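Local coordinates for type IV secretion protein Dot (Legionella pneumophila, PDB 6KS5) that acts as a bacterial deubiquitinase, regulating the association of polyubiquitin chains with the Legionella phagosome, at residues A[128-131]-A[132-136]; A[32-35]-A[36-40]; A[63-66]-A[67-71]. All blocks are in the same frame, centred on the assembly; numbering follows the deposited sequence.

Contact 1 of 3, residues A[128-131]-A[132-136]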
loop_
_atom_site.group_PDB
_atom_site.type_symbol
_atom_site.label_atom_id
_atom_site.label_comp_id
_atom_site.label_asym_id
_atom_site.label_seq_id
_atom_site.Cartn_x
_atom_site.Cartn_y
_atom_site.Cartn_z
ATOM N N LYS A 128 12.545 9.300 10.239
ATOM C CA LYS A 128 11.715 9.193 9.044
ATOM C C LYS A 128 10.284 9.660 9.292
ATOM O O LYS A 128 9.385 9.338 8.510
ATOM C CB LYS A 128 11.727 7.754 8.523
ATOM N N GLY A 129 10.056 10.432 10.353
ATOM C CA GLY A 129 8.731 10.915 10.667
ATOM C C GLY A 129 8.304 12.072 9.784
ATOM O O GLY A 129 9.001 12.494 8.860
ATOM N N VAL A 130 7.109 12.589 10.084
ATOM C CA VAL A 130 6.560 13.700 9.310
ATOM C C VAL A 130 7.370 14.970 9.544
ATOM O O VAL A 130 7.604 15.751 8.613
ATOM C CB VAL A 130 5.070 13.900 9.646
ATOM C CG1 VAL A 130 4.476 15.025 8.809
ATOM C CG2 VAL A 130 4.301 12.605 9.414
ATOM N N PHE A 131 7.808 15.196 10.785
ATOM C CA PHE A 131 8.666 16.340 11.080
ATOM C C PHE A 131 9.903 16.345 10.193
ATOM O O PHE A 131 10.310 17.393 9.679
ATOM C CB PHE A 131 9.081 16.323 12.549
ATOM C CG PHE A 131 8.009 16.766 13.491
ATOM C CD1 PHE A 131 7.048 17.679 13.091
ATOM C CD2 PHE A 131 7.966 16.271 14.784
ATOM C CE1 PHE A 131 6.062 18.091 13.966
ATOM C CE2 PHE A 131 6.986 16.678 15.666
ATOM C CZ PHE A 131 6.029 17.591 15.256
ATOM N N SER A 132 10.530 15.180 10.016
ATOM C CA SER A 132 11.724 15.121 9.181
ATOM C C SER A 132 11.367 15.174 7.703
ATOM O O SER A 132 12.037 15.861 6.924
ATOM C CB SER A 132 12.536 13.865 9.509
ATOM O OG SER A 132 12.775 13.787 10.903
ATOM N N ALA A 133 10.321 14.454 7.296
ATOM C CA ALA A 133 9.956 14.428 5.884
ATOM C C ALA A 133 9.544 15.808 5.400
ATOM O O ALA A 133 9.918 16.225 4.296
ATOM C CB ALA A 133 8.831 13.419 5.645
ATOM N N PHE A 134 8.787 16.541 6.220
ATOM C CA PHE A 134 8.345 17.871 5.824
ATOM C C PHE A 134 9.511 18.846 5.787
ATOM O O PHE A 134 9.702 19.564 4.800
ATOM C CB PHE A 134 7.261 18.366 6.777
ATOM C CG PHE A 134 5.886 17.854 6.450
ATOM C CD1 PHE A 134 5.719 16.706 5.692
ATOM C CD2 PHE A 134 4.764 18.524 6.896
ATOM C CE1 PHE A 134 4.460 16.235 5.392
ATOM C CE2 PHE A 134 3.504 18.061 6.597
ATOM C CZ PHE A 134 3.351 16.915 5.847
ATOM N N LYS A 135 10.301 18.887 6.859
ATOM C CA LYS A 135 11.479 19.744 6.861
ATOM C C LYS A 135 12.373 19.443 5.666
ATOM O O LYS A 135 12.816 20.362 4.964
ATOM C CB LYS A 135 12.242 19.573 8.172
ATOM C CG LYS A 135 11.567 20.246 9.352
ATOM C CD LYS A 135 12.416 20.156 10.600
ATOM C CE LYS A 135 11.563 19.832 11.812
ATOM N NZ LYS A 135 12.386 19.782 13.051
ATOM N N ASN A 136 12.627 18.159 5.405
ATOM C CA ASN A 136 13.371 17.779 4.210
ATOM C C ASN A 136 12.694 18.300 2.953
ATOM O O ASN A 136 13.368 18.770 2.030
ATOM C CB ASN A 136 13.515 16.260 4.132
ATOM C CG ASN A 136 14.501 15.719 5.134
ATOM O OD1 ASN A 136 15.338 16.454 5.649
ATOM N ND2 ASN A 136 14.411 14.424 5.414
#
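Val130 and Phe134, one turn apart at the start of helix 130-140, run side by side in the same direction, so that a methyl group comes to rest on an aromatic face. Val130 CG1 stands 3.6 Å from the centroid of the Phe134 ring and only 9° off its normal: a CH-pi contact over the middle of the ring, not at its rim. With CG1 trans to the backbone N (chi1 -178°), the valine presents this branch to the ring, while CG2 is turned back beside its own N. Beneath the pair, Phe134 N donates to Val130 O at 2.8 Å. The preceding bond, from Ala133 N to Gly129 O at 2.8 Å, engages the carbonyl of the N-cap residue. On another side of the helix the aliphatic part of Lys135 passes the Phe131 carbonyl, and its CE reaches to 4.4 Å from Phe131 CB. Ser132 OG hydrogen-bonds back to Gly126 O, tying the helix start to the loop before it. Helix 193-214 packs against this first turn, Trp201 touching Val130 and Ile197 meeting both phenylalanines, while Leu157 of helix 155-160 touches Ala133 and Phe134.

Contact 2 of 3, residues A[32-35]-A[36-40]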
loop_
_atom_site.group_PDB
_atom_site.type_symbol
_atom_site.label_atom_id
_atom_site.label_comp_id
_atom_site.label_asym_id
_atom_site.label_seq_id
_atom_site.Cartn_x
_atom_site.Cartn_y
_atom_site.Cartn_z
ATOM N N HIS A 32 -0.533 -8.196 -2.223
ATOM C CA HIS A 32 -0.513 -9.560 -2.731
ATOM C C HIS A 32 0.490 -10.407 -1.955
ATOM O O HIS A 32 0.205 -11.563 -1.629
ATOM C CB HIS A 32 -0.198 -9.563 -4.227
ATOM C CG HIS A 32 -1.225 -8.871 -5.068
ATOM N ND1 HIS A 32 -0.958 -8.413 -6.342
ATOM C CD2 HIS A 32 -2.518 -8.551 -4.820
ATOM C CE1 HIS A 32 -2.040 -7.842 -6.840
ATOM N NE2 HIS A 32 -3.001 -7.911 -5.937
ATOM N N ASN A 33 1.661 -9.841 -1.635
ATOM C CA ASN A 33 2.626 -10.532 -0.779
ATOM C C ASN A 33 2.028 -10.837 0.591
ATOM O O ASN A 33 2.144 -11.958 1.101
ATOM C CB ASN A 33 3.893 -9.689 -0.617
ATOM C CG ASN A 33 4.864 -9.849 -1.770
ATOM O OD1 ASN A 33 5.933 -10.432 -1.613
ATOM N ND2 ASN A 33 4.509 -9.300 -2.926
ATOM N N PHE A 34 1.405 -9.835 1.217
ATOM C CA PHE A 34 0.765 -10.067 2.506
ATOM C C PHE A 34 -0.392 -11.044 2.383
ATOM O O PHE A 34 -0.639 -11.835 3.301
ATOM C CB PHE A 34 0.275 -8.747 3.099
ATOM C CG PHE A 34 -0.246 -8.870 4.501
ATOM C CD1 PHE A 34 0.516 -9.482 5.480
ATOM C CD2 PHE A 34 -1.496 -8.371 4.841
ATOM C CE1 PHE A 34 0.047 -9.599 6.772
ATOM C CE2 PHE A 34 -1.973 -8.484 6.134
ATOM C CZ PHE A 34 -1.199 -9.101 7.100
ATOM N N ALA A 35 -1.104 -11.011 1.254
ATOM C CA ALA A 35 -2.230 -11.912 1.057
ATOM C C ALA A 35 -1.772 -13.363 1.055
ATOM O O ALA A 35 -2.226 -14.172 1.871
ATOM C CB ALA A 35 -2.955 -11.567 -0.244
ATOM N N LEU A 36 -0.853 -13.714 0.150
ATOM C CA LEU A 36 -0.443 -15.109 0.061
ATOM C C LEU A 36 0.356 -15.549 1.281
ATOM O O LEU A 36 0.407 -16.749 1.567
ATOM C CB LEU A 36 0.337 -15.367 -1.235
ATOM C CG LEU A 36 1.378 -14.393 -1.787
ATOM C CD1 LEU A 36 2.611 -14.300 -0.894
ATOM C CD2 LEU A 36 1.749 -14.765 -3.220
ATOM N N TYR A 37 0.949 -14.610 2.023
ATOM C CA TYR A 37 1.525 -14.957 3.317
ATOM C C TYR A 37 0.451 -15.402 4.301
ATOM O O TYR A 37 0.683 -16.307 5.109
ATOM C CB TYR A 37 2.299 -13.771 3.892
ATOM C CG TYR A 37 2.662 -13.932 5.352
ATOM C CD1 TYR A 37 3.735 -14.726 5.736
ATOM C CD2 TYR A 37 1.930 -13.294 6.346
ATOM C CE1 TYR A 37 4.073 -14.878 7.069
ATOM C CE2 TYR A 37 2.259 -13.442 7.684
ATOM C CZ TYR A 37 3.331 -14.236 8.039
ATOM O OH TYR A 37 3.664 -14.386 9.369
ATOM N N LEU A 38 -0.724 -14.776 4.251
ATOM C CA LEU A 38 -1.816 -15.151 5.137
ATOM C C LEU A 38 -2.469 -16.457 4.718
ATOM O O LEU A 38 -3.088 -17.122 5.556
ATOM C CB LEU A 38 -2.870 -14.041 5.172
ATOM C CG LEU A 38 -2.533 -12.788 5.980
ATOM C CD1 LEU A 38 -3.757 -11.897 6.063
ATOM C CD2 LEU A 38 -2.039 -13.160 7.365
ATOM N N LEU A 39 -2.344 -16.834 3.447
ATOM C CA LEU A 39 -2.975 -18.040 2.925
ATOM C C LEU A 39 -2.056 -19.251 2.908
ATOM O O LEU A 39 -2.544 -20.380 3.046
ATOM C CB LEU A 39 -3.495 -17.792 1.505
ATOM C CG LEU A 39 -4.544 -16.696 1.339
ATOM C CD1 LEU A 39 -5.153 -16.751 -0.056
ATOM C CD2 LEU A 39 -5.612 -16.848 2.403
ATOM N N THR A 40 -0.747 -19.054 2.732
ATOM C CA THR A 40 0.161 -20.193 2.621
ATOM C C THR A 40 0.256 -20.952 3.937
ATOM O O THR A 40 0.200 -22.187 3.956
ATOM C CB THR A 40 1.549 -19.734 2.170
ATOM O OG1 THR A 40 1.857 -18.469 2.768
ATOM C CG2 THR A 40 1.620 -19.610 0.651
#
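Phe34 and Tyr37 both carry CG trans to the backbone N (chi1 -173° and 167°), whereas Leu38 holds its CG beside the backbone N, leaning back along helix 29-40 toward Phe34. The leucine therefore lies over one face of the Phe34 ring: its CG is 4.2 Å from the ring centroid and 16° off the normal, displaced toward the rim, in a CH-pi contact. The CD1 branch of Leu38 touches ring atom CE2 of Phe34 at 3.9 Å. Tyr37 approaches the same phenylalanine obliquely, with its CD2 4.2 Å from Phe34 CD1; its own ring stacks with Phe260 and its OH bonds to Pro258 O. Backbone bonds join the turns, from the nearly straight Leu36 N to His32 O at 3.0 Å to the weak pairing of Leu39 N with Ala35 O, which also takes a weak bond from Leu38 N. Leu36 O receives both Thr40 N, at 2.8 Å, and Thr40 OG1, at 2.6 Å. Asn33 ND2 reaches Cys29 O, one turn back, and Tyr271 O. A helix opening on a cysteine and packed beside a sheet is consistent with the papain-like design of OTU deubiquitinases. The chemistry implies a division of labour: carbon contacts fill the Phe34 side, while Asn33 ND2, Tyr37 OH and Thr40 OG1 each find main-chain carbonyl oxygens as acceptors.

Contact 3 of 3, residues A[63-66]-A[67-71]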
loop_
_atom_site.group_PDB
_atom_site.type_symbol
_atom_site.label_atom_id
_atom_site.label_comp_id
_atom_site.label_asym_id
_atom_site.label_seq_id
_atom_site.Cartn_x
_atom_site.Cartn_y
_atom_site.Cartn_z
ATOM N N GLU A 63 -16.063 -2.133 -1.635
ATOM C CA GLU A 63 -17.509 -2.199 -1.486
ATOM C C GLU A 63 -18.185 -2.788 -2.716
ATOM O O GLU A 63 -19.305 -3.297 -2.607
ATOM C CB GLU A 63 -18.061 -0.809 -1.166
ATOM C CG GLU A 63 -17.611 -0.292 0.196
ATOM C CD GLU A 63 -18.187 1.063 0.527
ATOM O OE1 GLU A 63 -17.767 1.659 1.544
ATOM O OE2 GLU A 63 -19.067 1.528 -0.228
ATOM N N GLN A 64 -17.521 -2.756 -3.873
ATOM C CA GLN A 64 -18.068 -3.420 -5.049
ATOM C C GLN A 64 -17.874 -4.930 -4.988
ATOM O O GLN A 64 -18.709 -5.677 -5.508
ATOM C CB GLN A 64 -17.429 -2.860 -6.320
ATOM C CG GLN A 64 -17.807 -1.425 -6.606
ATOM C CD GLN A 64 -17.263 -0.936 -7.928
ATOM O OE1 GLN A 64 -16.651 0.131 -8.005
ATOM N NE2 GLN A 64 -17.483 -1.715 -8.981
ATOM N N LEU A 65 -16.794 -5.396 -4.362
ATOM C CA LEU A 65 -16.553 -6.827 -4.224
ATOM C C LEU A 65 -17.313 -7.450 -3.060
ATOM O O LEU A 65 -17.333 -8.682 -2.944
ATOM C CB LEU A 65 -15.054 -7.105 -4.054
ATOM C CG LEU A 65 -14.125 -6.864 -5.246
ATOM C CD1 LEU A 65 -12.715 -6.572 -4.766
ATOM C CD2 LEU A 65 -14.137 -8.052 -6.199
ATOM N N PHE A 66 -17.935 -6.641 -2.199
ATOM C CA PHE A 66 -18.644 -7.185 -1.045
ATOM C C PHE A 66 -19.880 -7.979 -1.440
ATOM O O PHE A 66 -20.390 -8.753 -0.624
ATOM C CB PHE A 66 -19.044 -6.061 -0.089
ATOM C CG PHE A 66 -17.920 -5.580 0.783
ATOM C CD1 PHE A 66 -16.829 -6.394 1.042
ATOM C CD2 PHE A 66 -17.956 -4.314 1.343
ATOM C CE1 PHE A 66 -15.793 -5.954 1.843
ATOM C CE2 PHE A 66 -16.921 -3.866 2.146
ATOM C CZ PHE A 66 -15.839 -4.689 2.397
ATOM N N GLU A 67 -20.380 -7.804 -2.661
ATOM C CA GLU A 67 -21.554 -8.554 -3.085
ATOM C C GLU A 67 -21.215 -9.946 -3.604
ATOM O O GLU A 67 -22.134 -10.720 -3.891
ATOM C CB GLU A 67 -22.329 -7.764 -4.144
ATOM C CG GLU A 67 -21.661 -7.683 -5.505
ATOM C CD GLU A 67 -22.617 -7.191 -6.578
ATOM O OE1 GLU A 67 -23.011 -8.001 -7.446
ATOM O OE2 GLU A 67 -22.986 -5.994 -6.542
ATOM N N PHE A 68 -19.931 -10.289 -3.725
ATOM C CA PHE A 68 -19.529 -11.640 -4.086
ATOM C C PHE A 68 -18.850 -12.394 -2.955
ATOM O O PHE A 68 -18.855 -13.630 -2.967
ATOM C CB PHE A 68 -18.589 -11.616 -5.301
ATOM C CG PHE A 68 -19.061 -10.723 -6.408
ATOM C CD1 PHE A 68 -20.114 -11.105 -7.221
ATOM C CD2 PHE A 68 -18.451 -9.500 -6.636
ATOM C CE1 PHE A 68 -20.552 -10.283 -8.240
ATOM C CE2 PHE A 68 -18.883 -8.676 -7.654
ATOM C CZ PHE A 68 -19.936 -9.066 -8.455
ATOM N N PHE A 69 -18.273 -11.690 -1.984
ATOM C CA PHE A 69 -17.608 -12.311 -0.849
ATOM C C PHE A 69 -18.162 -11.705 0.431
ATOM O O PHE A 69 -18.193 -10.480 0.578
ATOM C CB PHE A 69 -16.086 -12.113 -0.911
ATOM C CG PHE A 69 -15.471 -12.502 -2.230
ATOM C CD1 PHE A 69 -15.190 -13.828 -2.511
ATOM C CD2 PHE A 69 -15.162 -11.541 -3.180
ATOM C CE1 PHE A 69 -14.621 -14.189 -3.717
ATOM C CE2 PHE A 69 -14.594 -11.899 -4.388
ATOM C CZ PHE A 69 -14.326 -13.225 -4.656
ATOM N N HIS A 70 -18.598 -12.561 1.351
ATOM C CA HIS A 70 -19.055 -12.115 2.661
ATOM C C HIS A 70 -18.358 -12.813 3.815
ATOM O O HIS A 70 -18.317 -12.250 4.917
ATOM C CB HIS A 70 -20.571 -12.318 2.799
ATOM N N ASN A 71 -17.803 -14.000 3.602
ATOM C CA ASN A 71 -17.069 -14.771 4.589
ATOM C C ASN A 71 -15.727 -15.178 4.005
ATOM O O ASN A 71 -15.599 -15.338 2.786
ATOM C CB ASN A 71 -17.854 -16.024 5.010
#
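Leu65 and Phe68 bracket a type I beta turn that leads from helix 61-65 into the following loop, and the carbonyl of Leu65 is its pivot. Two amides converge on this oxygen: Phe68 N at 3.2 Å, standing well above the carbonyl plane, and Phe69 N at 3.3 Å, nearly in line with the C=O bond. Their different directions of approach let one acceptor hold both the turn and the residue after it. The compact side of the arrangement is formed by Leu65, Phe66 and Phe69, over which helices 95-112 and 326-334 close. Leu65 and Phe69 both touch Leu334 of helix 326-334, and helix 95-112 supplies Phe103 to Leu65, Leu104 to Phe66 and Ile100 to Phe69. The Phe66 ring also meets Phe52, the two planes being roughly perpendicular. The other side lies at the surface. There Glu67 has CG lodged between its backbone N and carbonyl carbon (chi1 72°), which lays CG over the centre of the neighbouring Phe68 ring, 3.6 Å above its plane, before the chain extends to an exposed carboxylate. The same Glu67 CG is 3.6 Å from Gln64 O, while Phe68 CE2 lies 3.7 Å from that oxygen. On the packed side Leu65 CD2 meets Phe69 CE2 at 4.3 Å.

How the contacts relate
The three contacts illustrate local order at different points of a helix: a start in contact 1, a run of successive turns in contact 2, and an exit into a loop in contact 3. They follow the chain in the order 2, 3, 1, and none touches another. Contacts 2 and 3 are the nearest pair, with centres about 19 Å apart and nearest atoms about 10 Å apart; helix 95-112 meets both. Contact 1 lies across the chain's centre from the other two, its centre about 31 Å from that of contact 2 and about 38 Å from that of contact 3. Contact 2, on the helix that begins with Cys29, is the most buried of the three, contact 1 is partly buried and contact 3 lies at the surface.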